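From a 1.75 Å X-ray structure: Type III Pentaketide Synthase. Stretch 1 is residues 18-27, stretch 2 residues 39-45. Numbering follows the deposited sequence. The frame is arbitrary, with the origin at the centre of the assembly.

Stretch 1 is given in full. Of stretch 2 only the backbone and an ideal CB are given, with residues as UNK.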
# COMPACT_ATOMS: atom_id res chain seq x y z
N GLY A 18 22.78 -16.56 15.31
CA GLY A 18 23.69 -17.36 14.50
C GLY A 18 22.91 -18.46 13.80
O GLY A 18 21.71 -18.63 14.05
N PRO A 19 23.57 -19.21 12.90
CA PRO A 19 22.90 -20.26 12.15
C PRO A 19 22.31 -21.36 13.02
O PRO A 19 21.42 -22.08 12.55
CB PRO A 19 24.02 -20.84 11.27
CG PRO A 19 25.29 -20.40 11.90
CD PRO A 19 24.99 -19.08 12.53
N ASP A 20 22.77 -21.48 14.27
CA ASP A 20 22.26 -22.50 15.19
C ASP A 20 20.83 -22.24 15.69
O ASP A 20 20.18 -23.16 16.18
CB ASP A 20 23.22 -22.74 16.37
CG ASP A 20 23.30 -21.56 17.33
OD1 ASP A 20 23.28 -20.39 16.88
OD2 ASP A 20 23.41 -21.80 18.56
N ALA A 21 20.35 -21.00 15.55
CA ALA A 21 19.00 -20.65 15.99
C ALA A 21 17.92 -21.51 15.33
O ALA A 21 17.07 -22.09 16.00
CB ALA A 21 18.72 -19.16 15.74
N ILE A 22 17.97 -21.61 14.00
CA ILE A 22 16.97 -22.42 13.30
C ILE A 22 17.22 -23.92 13.51
O ILE A 22 16.27 -24.70 13.46
CB ILE A 22 16.79 -22.06 11.80
CG1 ILE A 22 18.04 -22.38 10.98
CG2 ILE A 22 16.34 -20.60 11.63
CD1 ILE A 22 17.77 -22.40 9.48
N ASP A 23 18.48 -24.31 13.75
CA ASP A 23 18.80 -25.69 14.18
C ASP A 23 18.03 -26.02 15.45
O ASP A 23 17.37 -27.07 15.53
CB ASP A 23 20.30 -25.86 14.43
CG ASP A 23 21.13 -25.90 13.15
OD1 ASP A 23 20.54 -25.91 12.05
OD2 ASP A 23 22.37 -25.91 13.24
N ILE A 24 18.10 -25.12 16.43
CA ILE A 24 17.41 -25.30 17.71
C ILE A 24 15.90 -25.47 17.53
O ILE A 24 15.30 -26.42 18.06
CB ILE A 24 17.68 -24.12 18.70
CG1 ILE A 24 19.19 -23.98 19.01
CG2 ILE A 24 16.86 -24.26 19.96
CD1 ILE A 24 19.84 -25.22 19.58
N LEU A 25 15.29 -24.57 16.77
CA LEU A 25 13.85 -24.59 16.59
C LEU A 25 13.39 -25.74 15.73
O LEU A 25 12.33 -26.31 15.97
CB LEU A 25 13.36 -23.26 15.99
CG LEU A 25 13.33 -22.11 16.99
CD1 LEU A 25 13.20 -20.78 16.22
CD2 LEU A 25 12.20 -22.28 18.02
N SER A 26 14.19 -26.08 14.72
CA SER A 26 13.84 -27.19 13.85
C SER A 26 13.76 -28.47 14.68
O SER A 26 12.76 -29.19 14.64
CB SER A 26 14.87 -27.36 12.74
OG SER A 26 14.49 -28.44 11.89
N LYS A 27 14.83 -28.72 15.44
CA LYS A 27 14.93 -29.93 16.26
C LYS A 27 13.83 -29.99 17.32
O LYS A 27 13.29 -31.06 17.62
CB LYS A 27 16.31 -30.03 16.92
CG LYS A 27 16.42 -31.22 17.88
CD LYS A 27 17.66 -31.17 18.76
CE LYS A 27 18.61 -32.30 18.43
NZ LYS A 27 19.41 -32.67 19.63
N UNK A 39 17.63 -27.82 3.98
CA UNK A 39 17.52 -26.43 4.44
C UNK A 39 18.56 -26.10 5.52
O UNK A 39 19.22 -25.08 5.43
CB UNK A 39 16.11 -26.17 4.98
N UNK A 40 18.70 -26.97 6.52
CA UNK A 40 19.68 -26.73 7.59
C UNK A 40 21.13 -26.72 7.07
O UNK A 40 21.99 -26.02 7.62
CB UNK A 40 19.53 -27.80 8.67
N UNK A 41 21.39 -27.47 6.01
CA UNK A 41 22.68 -27.44 5.32
C UNK A 41 22.88 -26.13 4.57
O UNK A 41 23.93 -25.49 4.69
CB UNK A 41 22.79 -28.62 4.35
N UNK A 42 21.86 -25.73 3.80
CA UNK A 42 21.90 -24.48 3.01
C UNK A 42 22.07 -23.25 3.90
O UNK A 42 22.77 -22.30 3.53
CB UNK A 42 20.62 -24.34 2.18
N UNK A 43 21.46 -23.30 5.08
CA UNK A 43 21.61 -22.29 6.12
C UNK A 43 23.06 -21.92 6.41
O UNK A 43 23.35 -20.80 6.82
CB UNK A 43 20.95 -22.78 7.41
N UNK A 44 23.97 -22.87 6.19
CA UNK A 44 25.37 -22.61 6.46
C UNK A 44 26.19 -22.27 5.21
O UNK A 44 27.40 -22.03 5.30
CB UNK A 44 25.98 -23.83 7.16
N UNK A 45 25.53 -22.23 4.06
CA UNK A 45 26.17 -21.91 2.78
C UNK A 45 25.93 -20.45 2.37
O UNK A 45 26.40 -20.01 1.32
CB UNK A 45 25.65 -22.85 1.69

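Position 39 has helical angles (phi/psi -60/-47), its CA-to-CB bond points sideways, and no atom of stretch 1 lies within 5.5 Å of the ideal CB. The contact sets almost no demand here, and many side chains would fit. The residue is Val39, with chi1 t; its carbonyl O accepts the backbone N of position 43 at 2.9 Å.

Position 40 points toward stretch 1, its CA 6.7 Å from that of Asp23. The ideal CB lies 4.0 Å from Asp23 OD1, and beyond it are Ile22 CD1 and Ser26. A polar side chain could address the carboxylate, while a branched apolar one could use the methyl of Ile22; neither is excluded. The residue is Leu40 (m, t). Its CD2 packs 3.8 Å from Ile22 CD1 and comes within 3.3 Å of Asp23 OD1, and its CD1 lies 3.9 Å from Ser26 OG, so the two methyls spread along the helix of stretch 1.

Positions 41 and 42 offer little to argue from: the first points away and the second is out of reach, so stretch 1 restricts neither. They are Ala41 and Ile42. The backbone supplies the structure here, since a type I turn runs from Ile42 to position 45.

Position 43 points toward stretch 1, with the ideal CB 3.8 Å from Ile22 CD1 and 5.2 Å from Pro19 O. That carbonyl has an acceptor to offer, because the backbone N of Asp23 is not bonded to it; an amide side chain could reach it, Asn directly and Gln if it folds back, whereas a Ser hydroxyl would fall short, and a small apolar group could rest on Ile22. The residue is Asn43. Its ND2 gives a weak hydrogen bond to Pro19 O (2.8 Å, angle 124°), and its CG lies 3.4 Å from Ile22 CD1.

At position 44 the CA-to-CB bond points sideways, and the ideal CB lies 5.5 Å from Pro19 CB, but the carboxylate of Asp23 favours a long basic side chain, Lys or Arg. Arg44 extends so that NH2 forms a salt bridge with Asp23 OD2 (2.9 Å, angle 156°). That oxygen sits at the guanidinium edge, while Pro19 CB covers one face, 4.0 Å from CZ. One water joins the neighbouring positions: it donates to Asp23 OD1 and Leu40 O (both 2.7 Å) and accepts from Asn43 ND2 (3.0 Å) and Arg44 NE (2.9 Å). Both carboxylate oxygens of Asp23 are thereby engaged.

Position 45 is out of reach of stretch 1, which leaves the choice open. Tyr45 closes the turn, its backbone N bonding Ile42 O at 2.8 Å.

Stretch 2 (39-45) VLAINRY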
# COMPACT_ATOMS: atom_id res chain seq x y z
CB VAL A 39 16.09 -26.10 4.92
CG1 VAL A 39 16.02 -24.72 5.57
CG2 VAL A 39 15.10 -26.20 3.77
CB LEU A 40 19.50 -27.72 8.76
CG LEU A 40 18.18 -27.61 9.55
CD1 LEU A 40 18.18 -28.59 10.74
CD2 LEU A 40 17.91 -26.19 10.04
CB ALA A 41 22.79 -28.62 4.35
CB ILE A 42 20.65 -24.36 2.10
CG1 ILE A 42 20.73 -25.37 0.96
CG2 ILE A 42 20.50 -22.95 1.53
CD1 ILE A 42 19.39 -25.69 0.31
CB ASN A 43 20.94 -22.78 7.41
CG ASN A 43 20.94 -21.73 8.50
OD1 ASN A 43 20.67 -20.56 8.26
ND2 ASN A 43 21.23 -22.16 9.73
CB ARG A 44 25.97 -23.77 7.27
CG ARG A 44 25.50 -23.72 8.72
CD ARG A 44 25.65 -25.01 9.47
NE ARG A 44 24.96 -24.91 10.75
CZ ARG A 44 25.52 -24.46 11.88
NH1 ARG A 44 26.79 -24.08 11.91
NH2 ARG A 44 24.79 -24.41 12.99
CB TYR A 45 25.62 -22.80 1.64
CG TYR A 45 25.64 -24.29 1.82
CD1 TYR A 45 26.61 -24.92 2.60
CD2 TYR A 45 24.71 -25.09 1.16
CE1 TYR A 45 26.63 -26.31 2.75
CE2 TYR A 45 24.71 -26.47 1.30
CZ TYR A 45 25.68 -27.08 2.09
OH TYR A 45 25.69 -28.45 2.22
O HOH W 1 22.14 -24.95 10.08
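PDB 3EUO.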